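Local coordinates for protein pheromone from Euplotes raikovi Er-13 (PDB 6E6N) that probably acts as a secreted, diffusible mating pheromone, a small disulfide-rich protein that signals between cells of the ciliate Euplotes raikovi, at residues E14-A19 with G29-I34. Sequence-based numbering, arbitrary orientation. Where two conformers were deposited one is given.
Sequences EGCDAA and GCLMYI
Cys16 and Cys30 are joined by a disulfide, SG to SG 2.1 Å, which ties helix 13-20 to helix 24-37 near the centre of the chain. The bridge twists left-handed about its S-S bond (-76°), and Cys16 CB lies 3.7 Å from Cys30 CB. Its halves are built differently: the sulfur of Cys16 stands beside its own backbone N and opposite the carbonyl carbon, whereas Cys30 swings SG anti to the backbone N (chi1 -177°). Both cysteines start out toward the facing helix, and their CA atoms are the nearest pair across the two segments, at 5.7 Å.

Leu31 and Ile34 supply the apolar packing around the bridge. Leu31 leaves its helix at a slant, but the end of its side chain comes nearer the facing helix, and one methyl, CD2, lies 3.9 Å from Cys16 CB, alongside the root of the bridge. Ile34 reaches the sulfur with the tip of its longer branch, CD1 to Cys16 SG 3.8 Å. That branch is extended beyond CG1, which carries the methyl outward to the bridge. Both methyls thus lie against the Cys16 half of the disulfide. The union is covalent and apolar, and the three residues Cys16, Cys30 and Ile34 are buried.

With Cys3-Cys20 and Cys10-Cys38, this bridge makes up the three disulfides of the small pheromone. The short segments run nearly antiparallel (153°) with axes 9.2 Å apart. Ala6 of helix 2-8 touches Ala19, while Cys3 and Ala7 touch Cys30, so helix 2-8, the remaining helix of the three-helix bundle, packs against both segments; Thr11, in the loop between helices 2-8 and 13-20, touches both bridge cysteines.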
ATOM      1  N   GLU A  14      -6.413   1.099  -4.949  1.00 21.67           N
ATOM      2  CA  GLU A  14      -7.102   2.190  -4.268  1.00 23.98           C
ATOM      3  C   GLU A  14      -6.889   2.143  -2.756  1.00 20.91           C
ATOM      4  O   GLU A  14      -6.822   3.186  -2.118  1.00 21.56           O
ATOM      5  CB  GLU A  14      -8.585   2.193  -4.605  1.00 29.76           C
ATOM      6  CG  GLU A  14      -8.894   1.916  -6.081  1.00 36.08           C
ATOM      7  CD  GLU A  14      -9.274   0.431  -6.392  1.00 39.85           C
ATOM      8  OE1 GLU A  14      -8.358  -0.453  -6.614  1.00 30.99           O
ATOM      9  OE2 GLU A  14     -10.530   0.176  -6.467  1.00 40.48           O
ATOM     10  N   GLY A  15      -6.788   0.941  -2.207  1.00 19.48           N
ATOM     11  CA  GLY A  15      -6.525   0.814  -0.824  1.00 17.83           C
ATOM     12  C   GLY A  15      -5.155   1.307  -0.433  1.00 16.55           C
ATOM     13  O   GLY A  15      -4.970   1.917   0.601  1.00 16.70           O
ATOM     14  N   CYS A  16      -4.155   1.003  -1.254  1.00 15.18           N
ATOM     15  CA  CYS A  16      -2.849   1.563  -1.020  1.00 15.02           C
ATOM     16  C   CYS A  16      -2.878   3.086  -1.074  1.00 15.66           C
ATOM     17  O   CYS A  16      -2.270   3.776  -0.237  1.00 15.79           O
ATOM     18  CB  CYS A  16      -1.788   1.078  -2.016  1.00 15.62           C
ATOM     19  SG  CYS A  16      -1.204  -0.610  -1.847  1.00 16.64           S
ATOM     20  N   ASP A  17      -3.521   3.656  -2.103  1.00 17.66           N
ATOM     21  CA  ASP A  17      -3.558   5.089  -2.194  1.00 18.55           C
ATOM     22  C   ASP A  17      -4.169   5.771  -0.956  1.00 18.29           C
ATOM     23  O   ASP A  17      -3.617   6.751  -0.424  1.00 19.42           O
ATOM     24  CB  ASP A  17      -4.357   5.529  -3.443  1.00 21.48           C
ATOM     25  CG  ASP A  17      -4.373   7.024  -3.571  1.00 26.99           C
ATOM     26  OD1 ASP A  17      -3.339   7.589  -3.910  1.00 34.18           O
ATOM     27  OD2 ASP A  17      -5.390   7.609  -3.213  1.00 35.34           O
ATOM     28  N   ALA A  18      -5.286   5.243  -0.495  1.00 18.10           N
ATOM     29  CA  ALA A  18      -6.002   5.842   0.643  1.00 19.60           C
ATOM     30  C   ALA A  18      -5.226   5.613   1.937  1.00 19.82           C
ATOM     31  O   ALA A  18      -5.078   6.550   2.730  1.00 21.29           O
ATOM     32  CB  ALA A  18      -7.383   5.233   0.761  1.00 19.75           C
ATOM     33  N   ALA A  19      -4.647   4.407   2.123  1.00 16.34           N
ATOM     34  CA  ALA A  19      -4.011   4.087   3.412  1.00 16.77           C
ATOM     35  C   ALA A  19      -2.653   4.763   3.532  1.00 16.07           C
ATOM     36  O   ALA A  19      -2.203   5.037   4.648  1.00 16.67           O
ATOM     37  CB  ALA A  19      -3.809   2.626   3.531  1.00 15.86           C
ATOM     38  N   GLY A  29       5.606   1.928  -2.257  1.00 16.02           N
ATOM     39  CA  GLY A  29       5.976   0.647  -1.573  1.00 17.24           C
ATOM     40  C   GLY A  29       4.816  -0.306  -1.430  1.00 17.35           C
ATOM     41  O   GLY A  29       4.957  -1.521  -1.610  1.00 17.93           O
ATOM     42  N   CYS A  30       3.666   0.263  -1.098  1.00 14.24           N
ATOM     43  CA  CYS A  30       2.499  -0.542  -0.951  1.00 15.15           C
ATOM     44  C   CYS A  30       2.089  -1.198  -2.262  1.00 15.10           C
ATOM     45  O   CYS A  30       1.810  -2.398  -2.303  1.00 16.12           O
ATOM     46  CB  CYS A  30       1.383   0.298  -0.377  1.00 13.37           C
ATOM     47  SG  CYS A  30      -0.211  -0.550  -0.010  1.00 15.15           S
ATOM     48  N   LEU A  31       2.100  -0.414  -3.352  1.00 15.60           N
ATOM     49  CA  LEU A  31       1.768  -0.951  -4.669  1.00 16.22           C
ATOM     50  C   LEU A  31       2.736  -2.044  -5.135  1.00 17.74           C
ATOM     51  O   LEU A  31       2.308  -3.120  -5.574  1.00 19.62           O
ATOM     52  CB  LEU A  31       1.708   0.192  -5.658  1.00 17.11           C
ATOM     53  CG  LEU A  31       0.529   1.197  -5.491  1.00 16.39           C
ATOM     54  CD1 LEU A  31       0.783   2.390  -6.402  1.00 19.17           C
ATOM     55  CD2 LEU A  31      -0.807   0.506  -5.786  1.00 18.67           C
ATOM     56  N   MET A  32       4.034  -1.782  -4.967  1.00 17.83           N
ATOM     57  CA  MET A  32       5.085  -2.765  -5.295  0.50 20.19           C
ATOM     58  C   MET A  32       4.814  -4.058  -4.510  1.00 19.86           C
ATOM     59  O   MET A  32       4.849  -5.139  -5.031  1.00 23.67           O
ATOM     60  CB  MET A  32       6.477  -2.228  -4.938  0.50 21.90           C
ATOM     61  CG  MET A  32       6.924  -0.930  -5.598  0.50 24.33           C
ATOM     62  SD  MET A  32       7.633  -1.206  -7.202  0.50 26.79           S
ATOM     63  CE  MET A  32       8.005  -2.938  -7.144  0.50 29.47           C
ATOM     64  N   TYR A  33       4.524  -3.913  -3.217  1.00 18.03           N
ATOM     65  CA  TYR A  33       4.250  -5.068  -2.367  1.00 17.94           C
ATOM     66  C   TYR A  33       3.081  -5.864  -2.848  1.00 17.74           C
ATOM     67  O   TYR A  33       3.184  -7.102  -2.981  1.00 19.31           O
ATOM     68  CB  TYR A  33       4.069  -4.660  -0.916  1.00 16.25           C
ATOM     69  CG  TYR A  33       3.888  -5.888  -0.009  1.00 16.46           C
ATOM     70  CD1 TYR A  33       4.982  -6.606   0.407  1.00 16.66           C
ATOM     71  CD2 TYR A  33       2.640  -6.373   0.297  1.00 16.28           C
ATOM     72  CE1 TYR A  33       4.850  -7.783   1.143  1.00 17.44           C
ATOM     73  CE2 TYR A  33       2.493  -7.548   1.066  1.00 17.77           C
ATOM     74  CZ  TYR A  33       3.628  -8.237   1.488  1.00 17.52           C
ATOM     75  OH  TYR A  33       3.505  -9.399   2.204  1.00 19.50           O
ATOM     76  N   ILE A  34       1.940  -5.219  -3.077  1.00 17.58           N
ATOM     77  CA  ILE A  34       0.743  -5.989  -3.461  1.00 18.74           C
ATOM     78  C   ILE A  34       0.845  -6.593  -4.853  1.00 20.79           C
ATOM     79  O   ILE A  34       0.330  -7.668  -5.114  1.00 23.13           O
ATOM     80  CB  ILE A  34      -0.591  -5.226  -3.291  1.00 18.76           C
ATOM     81  CG1 ILE A  34      -0.722  -4.066  -4.298  1.00 18.95           C
ATOM     82  CG2 ILE A  34      -0.766  -4.800  -1.861  1.00 19.15           C
ATOM     83  CD1 ILE A  34      -2.108  -3.412  -4.297  1.00 18.09           C
TER